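Local coordinates for malonyl acyl carrier protein transacylase (Streptococcus pneumoniae, PDB 3IM8) that probably transfers malonyl groups from malonyl-CoA to holo acyl carrier protein in fatty acid synthesis, at residues T4-A9 with N268-G273; G152-A157 with V172-A177; P274-S279 with L291-D296. One frame throughout, in Å; residues are numbered along the deposited sequence.

Contact 1: residues T4-A9 with N268-G273; sequences TAFLFA and NFIEIG
T4-A9 and N268-G273 run side by side as parallel strands, with T4 beside N268 and F8 beside I272. The short strand axes make an angle of 27°. A5 and L7 each bond to the two residues that flank their partner. A5 N donates to N268 O at 3.1 Å, and I270 N donates to A5 O at 2.9 Å. L7 does the same with I270 O and I272 N. The bond from A9 N to I272 O is weak, at 3.4 Å.

These are the two inner strands of the four-stranded parallel sheet in the acyl transferase domain. On the other edge of strand 4-8, F6 and F8 bond through their backbones to M85, A87 and L89. That neighbouring strand leads to S90, the predicted active-site serine. The side chains of A9 and S90 are about 10 Å apart.

I272 serves both phenylalanines. Its CG1 lies anti to the carbonyl carbon, beside the backbone N (chi1 -52°). This CG1 is over one face of the F8 ring, 3.9 Å from the centroid and 14° off the normal. CD1 meets the F6 ring in an off-centre CH-pi contact, 4.1 Å from that centroid. I270 lies alongside F6, and its CD1 meets F6 CE1 at 3.8 Å. Helix 58-78 packs on this face through I72, Y73 and L76. On the other face, L7 CD1 touches F269 CD1 at 3.8 Å, and A5 CB approaches the same ring. M261 of helix 254-263 covers this group. E271 also points to this face, and its CG packs by L7 O.

Contact 2: residues G152-A157 with V172-A177; sequences GVVTPA and VAVDRA
V154 points at helix 172-177 and sets its two methyls against A173, V174 and A177. CG2 lies anti to the backbone N and meets two partners. It is 3.7 Å from V174 CG2 and also 3.7 Å from A177 CB. CG1 takes the crowded position between the backbone N and the carbonyl carbon, with chi1 at 50°. There it lies 3.9 Å from A173 CB, with A173 O close by. V154 and V174 cross obliquely, and they meet through their CG2 methyls. A173 and A177 are one helical turn apart, so the CB atoms of both face V154.

The segments belong to the smaller, ferredoxin-like part of the acyl transferase fold. The hairpin of strands 154-161 and 164-169 leads into helix 171-184, which packs back against the sheet. The short axes of strand 154-157 and helix 172-177 approach to 8.4 Å, at an angle of 75°. V154 also touches C145 and A148 of helix 138-148, so it lies between the two helices. V174 reaches V131 and I167 of the sheet, and A177 joins it on I167.

Before the strand begins, the backbone itself does the touching. A173 CB sits 3.4 Å from G152 O and 3.7 Å from V153 O. At the backbone angles of G152 a CB would jam against the carbonyl O of the preceding residue and press on A173 CB. The V153 side chain points away from the helix and touches T200 and L202. It lies about 10 Å from the side chain of H199, a predicted active-site residue. E170 OE1 accepts a hydrogen bond from V153 N.

Contact 3: residues P274-S279 with L291-D296; sequences PGKVLS and LAHVED
P274-S279 and L291-E295 run in opposing directions, and their CA atoms draw apart from 5.0 Å between P274 and E295 to 6.9 Å between S279 and L291. At the near end, E295 CG sits between the backbone N and the carbonyl carbon (chi1 70°), with the chain extended beyond it. Its OE1 accepts a hydrogen bond from G275 N at 2.6 Å, and the donor lies 39° out of the carboxylate plane. A cis peptide precedes P274, and G275 N follows that proline directly. K276 crosses H293. Its CB sits over the centre of one imidazole face, 3.9 Å from the centroid, in CH-pi contact. Its CD comes 3.8 Å from H293 NE2.

The contact closes a beta-alpha-beta unit made of strand 268-272, helix 277-285 and strand 290-294. K276 is at the N-cap position of that helix. A water donates to G275 O at 2.6 Å and bonds weakly to H293 ND1.

At the far end, S279 packs on L291. L291 CD1 is 3.6 Å from S279 OG, and CD2 is 3.4 Å from S279 O. H293 CB also lies against that hydroxyl. Its polar partner is E271, on neighbouring strand 268-272.

How the contacts relate
Contacts 1 and 3 belong to one piece of the fold, with centres about 7 Å apart. Strand 268-272 is in contact 1, and its neighbour in the sheet, strand 290-294, is in contact 3. A probable hydrogen bond from G273 N to V294 O joins them. Contact 1 is buried and joins backbone pairing to apolar packing. Contact 3 is at the sheet edge and only partly buried, and it relies more on polar groups and a water. Contact 2 lies in the other sheet, with its centre about 32 Å from that of contact 1. It is also buried, but smaller. It packs a helix on a strand through methyl groups, without hydrogen bonds between its segments.

Contact 1: residues T4-A9 with N268-G273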
loop_
_atom_site.group_PDB
_atom_site.type_symbol
_atom_site.label_atom_id
_atom_site.label_comp_id
_atom_site.label_asym_id
_atom_site.label_seq_id
_atom_site.Cartn_x
_atom_site.Cartn_y
_atom_site.Cartn_z
ATOM N N THR A 4 -7.977 18.006 -3.175
ATOM C CA THR A 4 -8.298 16.550 -3.057
ATOM C C THR A 4 -7.045 15.642 -3.173
ATOM O O THR A 4 -6.210 15.852 -4.062
ATOM C CB THR A 4 -9.372 16.102 -4.103
ATOM O OG1 THR A 4 -10.591 16.775 -3.856
ATOM C CG2 THR A 4 -9.663 14.581 -4.027
ATOM N N ALA A 5 -6.911 14.650 -2.267
ATOM C CA ALA A 5 -5.896 13.558 -2.414
ATOM C C ALA A 5 -6.515 12.173 -2.693
ATOM O O ALA A 5 -7.519 11.816 -2.065
ATOM C CB ALA A 5 -5.005 13.487 -1.183
ATOM N N PHE A 6 -5.935 11.422 -3.648
ATOM C CA PHE A 6 -6.302 10.009 -3.885
ATOM C C PHE A 6 -5.339 9.128 -3.062
ATOM O O PHE A 6 -4.110 9.307 -3.093
ATOM C CB PHE A 6 -6.266 9.624 -5.368
ATOM C CG PHE A 6 -7.393 10.229 -6.220
ATOM C CD1 PHE A 6 -8.306 11.161 -5.699
ATOM C CD2 PHE A 6 -7.519 9.868 -7.549
ATOM C CE1 PHE A 6 -9.332 11.705 -6.515
ATOM C CE2 PHE A 6 -8.528 10.389 -8.365
ATOM C CZ PHE A 6 -9.435 11.316 -7.849
ATOM N N LEU A 7 -5.913 8.193 -2.318
ATOM C CA LEU A 7 -5.150 7.309 -1.466
ATOM C C LEU A 7 -5.294 5.913 -2.072
ATOM O O LEU A 7 -6.401 5.375 -2.146
ATOM C CB LEU A 7 -5.740 7.345 -0.086
ATOM C CG LEU A 7 -5.738 8.718 0.598
ATOM C CD1 LEU A 7 -6.403 8.608 1.959
ATOM C CD2 LEU A 7 -4.351 9.384 0.721
ATOM N N PHE A 8 -4.187 5.296 -2.469
ATOM C CA PHE A 8 -4.324 3.999 -3.177
ATOM C C PHE A 8 -4.146 2.753 -2.275
ATOM O O PHE A 8 -3.191 2.650 -1.543
ATOM C CB PHE A 8 -3.382 3.944 -4.358
ATOM C CG PHE A 8 -3.741 4.898 -5.483
ATOM C CD1 PHE A 8 -3.421 6.241 -5.404
ATOM C CD2 PHE A 8 -4.328 4.426 -6.650
ATOM C CE1 PHE A 8 -3.723 7.120 -6.456
ATOM C CE2 PHE A 8 -4.611 5.261 -7.701
ATOM C CZ PHE A 8 -4.324 6.626 -7.612
ATOM N N ALA A 9 -5.094 1.814 -2.357
ATOM C CA ALA A 9 -5.037 0.497 -1.720
ATOM C C ALA A 9 -3.707 -0.265 -1.789
ATOM O O ALA A 9 -3.007 -0.210 -2.793
ATOM C CB ALA A 9 -6.190 -0.431 -2.302
ATOM N N ASN A 268 -10.357 17.021 1.091
ATOM C CA ASN A 268 -11.166 15.898 0.660
ATOM C C ASN A 268 -10.277 14.640 0.397
ATOM O O ASN A 268 -9.269 14.733 -0.308
ATOM C CB ASN A 268 -11.796 16.359 -0.658
ATOM C CG ASN A 268 -13.191 15.833 -0.873
ATOM O OD1 ASN A 268 -13.492 15.263 -1.943
ATOM N ND2 ASN A 268 -14.067 16.021 0.127
ATOM N N PHE A 269 -10.632 13.470 0.921
ATOM C CA PHE A 269 -9.828 12.249 0.624
ATOM C C PHE A 269 -10.624 11.192 -0.135
ATOM O O PHE A 269 -11.730 10.875 0.282
ATOM C CB PHE A 269 -9.191 11.610 1.874
ATOM C CG PHE A 269 -8.155 12.479 2.561
ATOM C CD1 PHE A 269 -6.801 12.331 2.265
ATOM C CD2 PHE A 269 -8.539 13.416 3.542
ATOM C CE1 PHE A 269 -5.831 13.100 2.894
ATOM C CE2 PHE A 269 -7.563 14.211 4.202
ATOM C CZ PHE A 269 -6.217 14.054 3.881
ATOM N N ILE A 270 -10.079 10.675 -1.246
ATOM C CA ILE A 270 -10.802 9.606 -2.011
ATOM C C ILE A 270 -9.903 8.395 -2.015
ATOM O O ILE A 270 -8.784 8.456 -2.554
ATOM C CB ILE A 270 -11.218 10.023 -3.447
ATOM C CG1 ILE A 270 -12.305 11.143 -3.387
ATOM C CG2 ILE A 270 -11.828 8.850 -4.213
ATOM C CD1 ILE A 270 -12.659 11.754 -4.749
ATOM N N GLU A 271 -10.357 7.322 -1.369
ATOM C CA GLU A 271 -9.565 6.097 -1.383
ATOM C C GLU A 271 -9.951 5.319 -2.631
ATOM O O GLU A 271 -11.144 5.077 -2.897
ATOM C CB GLU A 271 -9.776 5.273 -0.104
ATOM C CG GLU A 271 -9.146 3.884 -0.194
ATOM C CD GLU A 271 -9.285 3.126 1.071
ATOM O OE1 GLU A 271 -10.135 3.515 1.898
ATOM O OE2 GLU A 271 -8.551 2.133 1.251
ATOM N N ILE A 272 -8.946 4.941 -3.421
ATOM C CA ILE A 272 -9.155 4.224 -4.675
ATOM C C ILE A 272 -9.087 2.733 -4.348
ATOM O O ILE A 272 -8.100 2.305 -3.791
ATOM C CB ILE A 272 -8.022 4.542 -5.669
ATOM C CG1 ILE A 272 -7.838 6.043 -5.817
ATOM C CG2 ILE A 272 -8.262 3.783 -7.045
ATOM C CD1 ILE A 272 -9.098 6.755 -6.309
ATOM N N GLY A 273 -10.093 1.939 -4.725
ATOM C CA GLY A 273 -10.190 0.547 -4.272
ATOM C C GLY A 273 -9.136 -0.337 -4.946
ATOM O O GLY A 273 -8.371 0.153 -5.765
#

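Contact 2: residues G152-A157 with V172-A177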
loop_
_atom_site.group_PDB
_atom_site.type_symbol
_atom_site.label_atom_id
_atom_site.label_comp_id
_atom_site.label_asym_id
_atom_site.label_seq_id
_atom_site.Cartn_x
_atom_site.Cartn_y
_atom_site.Cartn_z
ATOM N N GLY A 152 16.812 -10.704 17.845
ATOM C CA GLY A 152 16.515 -10.778 16.395
ATOM C C GLY A 152 15.728 -9.576 15.826
ATOM O O GLY A 152 15.316 -8.673 16.558
ATOM N N VAL A 153 15.477 -9.579 14.518
ATOM C CA VAL A 153 14.644 -8.522 13.879
ATOM C C VAL A 153 13.228 -8.359 14.450
ATOM O O VAL A 153 12.401 -9.252 14.333
ATOM C CB VAL A 153 14.560 -8.697 12.343
ATOM C CG1 VAL A 153 13.805 -7.493 11.740
ATOM C CG2 VAL A 153 15.989 -8.828 11.743
ATOM N N VAL A 154 12.971 -7.210 15.084
ATOM C CA VAL A 154 11.615 -6.755 15.419
ATOM C C VAL A 154 11.520 -5.218 15.361
ATOM O O VAL A 154 12.164 -4.528 16.144
ATOM C CB VAL A 154 11.183 -7.287 16.803
ATOM C CG1 VAL A 154 12.288 -6.992 17.850
ATOM C CG2 VAL A 154 9.850 -6.712 17.194
ATOM N N THR A 155 10.761 -4.662 14.420
ATOM C CA THR A 155 10.548 -3.180 14.418
ATOM C C THR A 155 9.092 -2.807 14.078
ATOM O O THR A 155 8.343 -3.671 13.573
ATOM C CB THR A 155 11.481 -2.438 13.433
ATOM O OG1 THR A 155 11.364 -3.009 12.126
ATOM C CG2 THR A 155 12.940 -2.499 13.903
ATOM N N PRO A 156 8.673 -1.554 14.373
ATOM C CA PRO A 156 7.371 -1.172 13.816
ATOM C C PRO A 156 7.447 -1.235 12.286
ATOM O O PRO A 156 8.411 -0.746 11.708
ATOM C CB PRO A 156 7.160 0.262 14.313
ATOM C CG PRO A 156 7.937 0.310 15.611
ATOM C CD PRO A 156 9.216 -0.496 15.246
ATOM N N ALA A 157 6.447 -1.851 11.663
ATOM C CA ALA A 157 6.346 -2.005 10.213
ATOM C C ALA A 157 5.350 -0.990 9.617
ATOM O O ALA A 157 5.589 -0.438 8.542
ATOM C CB ALA A 157 5.892 -3.470 9.847
ATOM N N VAL A 172 10.641 -15.233 17.603
ATOM C CA VAL A 172 11.085 -15.143 18.999
ATOM C C VAL A 172 11.247 -13.681 19.399
ATOM O O VAL A 172 10.852 -13.273 20.516
ATOM C CB VAL A 172 12.416 -15.850 19.214
ATOM C CG1 VAL A 172 12.971 -15.508 20.620
ATOM C CG2 VAL A 172 12.235 -17.366 18.974
ATOM N N ALA A 173 11.824 -12.896 18.478
ATOM C CA ALA A 173 12.019 -11.467 18.715
ATOM C C ALA A 173 10.687 -10.734 18.873
ATOM O O ALA A 173 10.535 -9.892 19.776
ATOM C CB ALA A 173 12.898 -10.838 17.622
ATOM N N VAL A 174 9.698 -11.054 18.030
ATOM C CA VAL A 174 8.404 -10.355 18.155
ATOM C C VAL A 174 7.642 -10.737 19.442
ATOM O O VAL A 174 6.979 -9.881 20.048
ATOM C CB VAL A 174 7.514 -10.513 16.891
ATOM C CG1 VAL A 174 6.042 -10.098 17.219
ATOM C CG2 VAL A 174 8.078 -9.655 15.700
ATOM N N ASP A 175 7.716 -12.029 19.820
ATOM C CA ASP A 175 7.160 -12.540 21.100
ATOM C C ASP A 175 7.783 -11.784 22.272
ATOM O O ASP A 175 7.074 -11.457 23.226
ATOM C CB ASP A 175 7.397 -14.063 21.282
ATOM C CG ASP A 175 6.493 -14.934 20.378
ATOM O OD1 ASP A 175 5.407 -14.455 19.976
ATOM O OD2 ASP A 175 6.883 -16.090 20.071
ATOM N N ARG A 176 9.091 -11.499 22.226
ATOM C CA ARG A 176 9.777 -10.784 23.326
ATOM C C ARG A 176 9.251 -9.348 23.379
ATOM O O ARG A 176 8.888 -8.845 24.471
ATOM C CB ARG A 176 11.335 -10.897 23.186
ATOM C CG ARG A 176 12.264 -10.195 24.260
ATOM C CD ARG A 176 12.138 -10.581 25.798
ATOM N NE ARG A 176 12.877 -9.576 26.637
ATOM C CZ ARG A 176 12.550 -9.170 27.881
ATOM N NH1 ARG A 176 11.497 -9.664 28.512
ATOM N NH2 ARG A 176 13.297 -8.260 28.510
ATOM N N ALA A 177 9.151 -8.699 22.202
ATOM C CA ALA A 177 8.489 -7.384 22.071
ATOM C C ALA A 177 7.085 -7.254 22.692
ATOM O O ALA A 177 6.832 -6.297 23.388
ATOM C CB ALA A 177 8.459 -6.957 20.608
#

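Contact 3: residues P274-S279 with L291-D296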
loop_
_atom_site.group_PDB
_atom_site.type_symbol
_atom_site.label_atom_id
_atom_site.label_comp_id
_atom_site.label_asym_id
_atom_site.label_seq_id
_atom_site.Cartn_x
_atom_site.Cartn_y
_atom_site.Cartn_z
ATOM N N PRO A 274 -9.130 -1.649 -4.640
ATOM C CA PRO A 274 -10.143 -2.368 -3.838
ATOM C C PRO A 274 -10.146 -2.027 -2.369
ATOM O O PRO A 274 -9.096 -1.684 -1.810
ATOM C CB PRO A 274 -9.725 -3.843 -4.000
ATOM C CG PRO A 274 -8.223 -3.796 -4.402
ATOM C CD PRO A 274 -8.136 -2.561 -5.242
ATOM N N GLY A 275 -11.287 -2.184 -1.713
ATOM C CA GLY A 275 -11.318 -2.054 -0.255
ATOM C C GLY A 275 -11.457 -0.626 0.272
ATOM O O GLY A 275 -11.411 0.331 -0.503
ATOM N N LYS A 276 -11.633 -0.527 1.591
ATOM C CA LYS A 276 -11.750 0.716 2.320
ATOM C C LYS A 276 -10.800 0.773 3.562
ATOM O O LYS A 276 -11.104 1.379 4.600
ATOM C CB LYS A 276 -13.240 0.986 2.658
ATOM C CG LYS A 276 -13.903 0.114 3.716
ATOM C CD LYS A 276 -15.324 0.632 4.009
ATOM C CE LYS A 276 -16.392 -0.511 3.888
ATOM N NZ LYS A 276 -16.644 -1.130 5.211
ATOM N N VAL A 277 -9.612 0.190 3.425
ATOM C CA VAL A 277 -8.658 0.134 4.555
ATOM C C VAL A 277 -8.092 1.543 4.921
ATOM O O VAL A 277 -8.042 1.898 6.083
ATOM C CB VAL A 277 -7.479 -0.865 4.314
ATOM C CG1 VAL A 277 -6.465 -0.801 5.503
ATOM C CG2 VAL A 277 -7.988 -2.326 4.072
ATOM N N LEU A 278 -7.638 2.312 3.928
ATOM C CA LEU A 278 -7.091 3.637 4.205
ATOM C C LEU A 278 -8.133 4.589 4.769
ATOM O O LEU A 278 -7.823 5.397 5.691
ATOM C CB LEU A 278 -6.386 4.229 2.972
ATOM C CG LEU A 278 -5.350 3.262 2.391
ATOM C CD1 LEU A 278 -4.561 3.829 1.145
ATOM C CD2 LEU A 278 -4.318 2.747 3.467
ATOM N N SER A 279 -9.349 4.527 4.221
ATOM C CA SER A 279 -10.474 5.299 4.789
ATOM C C SER A 279 -10.671 5.074 6.285
ATOM O O SER A 279 -10.787 6.033 7.024
ATOM C CB SER A 279 -11.788 4.999 4.063
ATOM O OG SER A 279 -11.632 5.249 2.689
ATOM N N LEU A 291 -14.207 12.329 3.333
ATOM C CA LEU A 291 -13.671 11.063 2.883
ATOM C C LEU A 291 -14.716 10.279 2.110
ATOM O O LEU A 291 -15.919 10.370 2.391
ATOM C CB LEU A 291 -13.256 10.288 4.096
ATOM C CG LEU A 291 -12.614 8.899 4.154
ATOM C CD1 LEU A 291 -11.266 8.787 3.417
ATOM C CD2 LEU A 291 -12.390 8.753 5.662
ATOM N N ALA A 292 -14.220 9.491 1.156
ATOM C CA ALA A 292 -15.001 8.720 0.239
ATOM C C ALA A 292 -14.047 7.653 -0.276
ATOM O O ALA A 292 -12.828 7.830 -0.262
ATOM C CB ALA A 292 -15.415 9.607 -0.900
ATOM N N HIS A 293 -14.594 6.529 -0.702
ATOM C CA HIS A 293 -13.797 5.532 -1.369
ATOM C C HIS A 293 -14.545 5.049 -2.591
ATOM O O HIS A 293 -15.756 5.125 -2.614
ATOM C CB HIS A 293 -13.485 4.391 -0.405
ATOM C CG HIS A 293 -14.691 3.648 0.083
ATOM N ND1 HIS A 293 -15.183 2.519 -0.554
ATOM C CD2 HIS A 293 -15.499 3.856 1.148
ATOM C CE1 HIS A 293 -16.238 2.071 0.096
ATOM N NE2 HIS A 293 -16.456 2.872 1.128
ATOM N N VAL A 294 -13.830 4.561 -3.613
ATOM C CA VAL A 294 -14.461 3.984 -4.778
ATOM C C VAL A 294 -13.809 2.644 -5.078
ATOM O O VAL A 294 -12.581 2.605 -5.317
ATOM C CB VAL A 294 -14.375 4.936 -6.008
ATOM C CG1 VAL A 294 -15.061 4.289 -7.211
ATOM C CG2 VAL A 294 -15.097 6.206 -5.736
ATOM N N GLU A 295 -14.595 1.555 -5.015
ATOM C CA GLU A 295 -14.091 0.204 -5.385
ATOM C C GLU A 295 -15.058 -0.582 -6.308
ATOM O O GLU A 295 -14.680 -1.608 -6.868
ATOM C CB GLU A 295 -13.824 -0.637 -4.121
ATOM C CG GLU A 295 -15.111 -1.024 -3.417
ATOM C CD GLU A 295 -14.896 -1.891 -2.221
ATOM O OE1 GLU A 295 -13.849 -2.557 -2.126
ATOM O OE2 GLU A 295 -15.762 -1.872 -1.334
ATOM N N ASP A 296 -16.299 -0.092 -6.455
ATOM C CA ASP A 296 -17.394 -0.782 -7.180
ATOM C C ASP A 296 -18.514 0.208 -7.639
ATOM O O ASP A 296 -18.404 1.417 -7.425
ATOM C CB ASP A 296 -17.977 -1.950 -6.350
ATOM C CG ASP A 296 -18.604 -1.502 -5.032
ATOM O OD1 ASP A 296 -18.782 -0.287 -4.828
ATOM O OD2 ASP A 296 -18.866 -2.359 -4.157
HETATM O O HOH W 1 -12.338 1.982 -2.263
#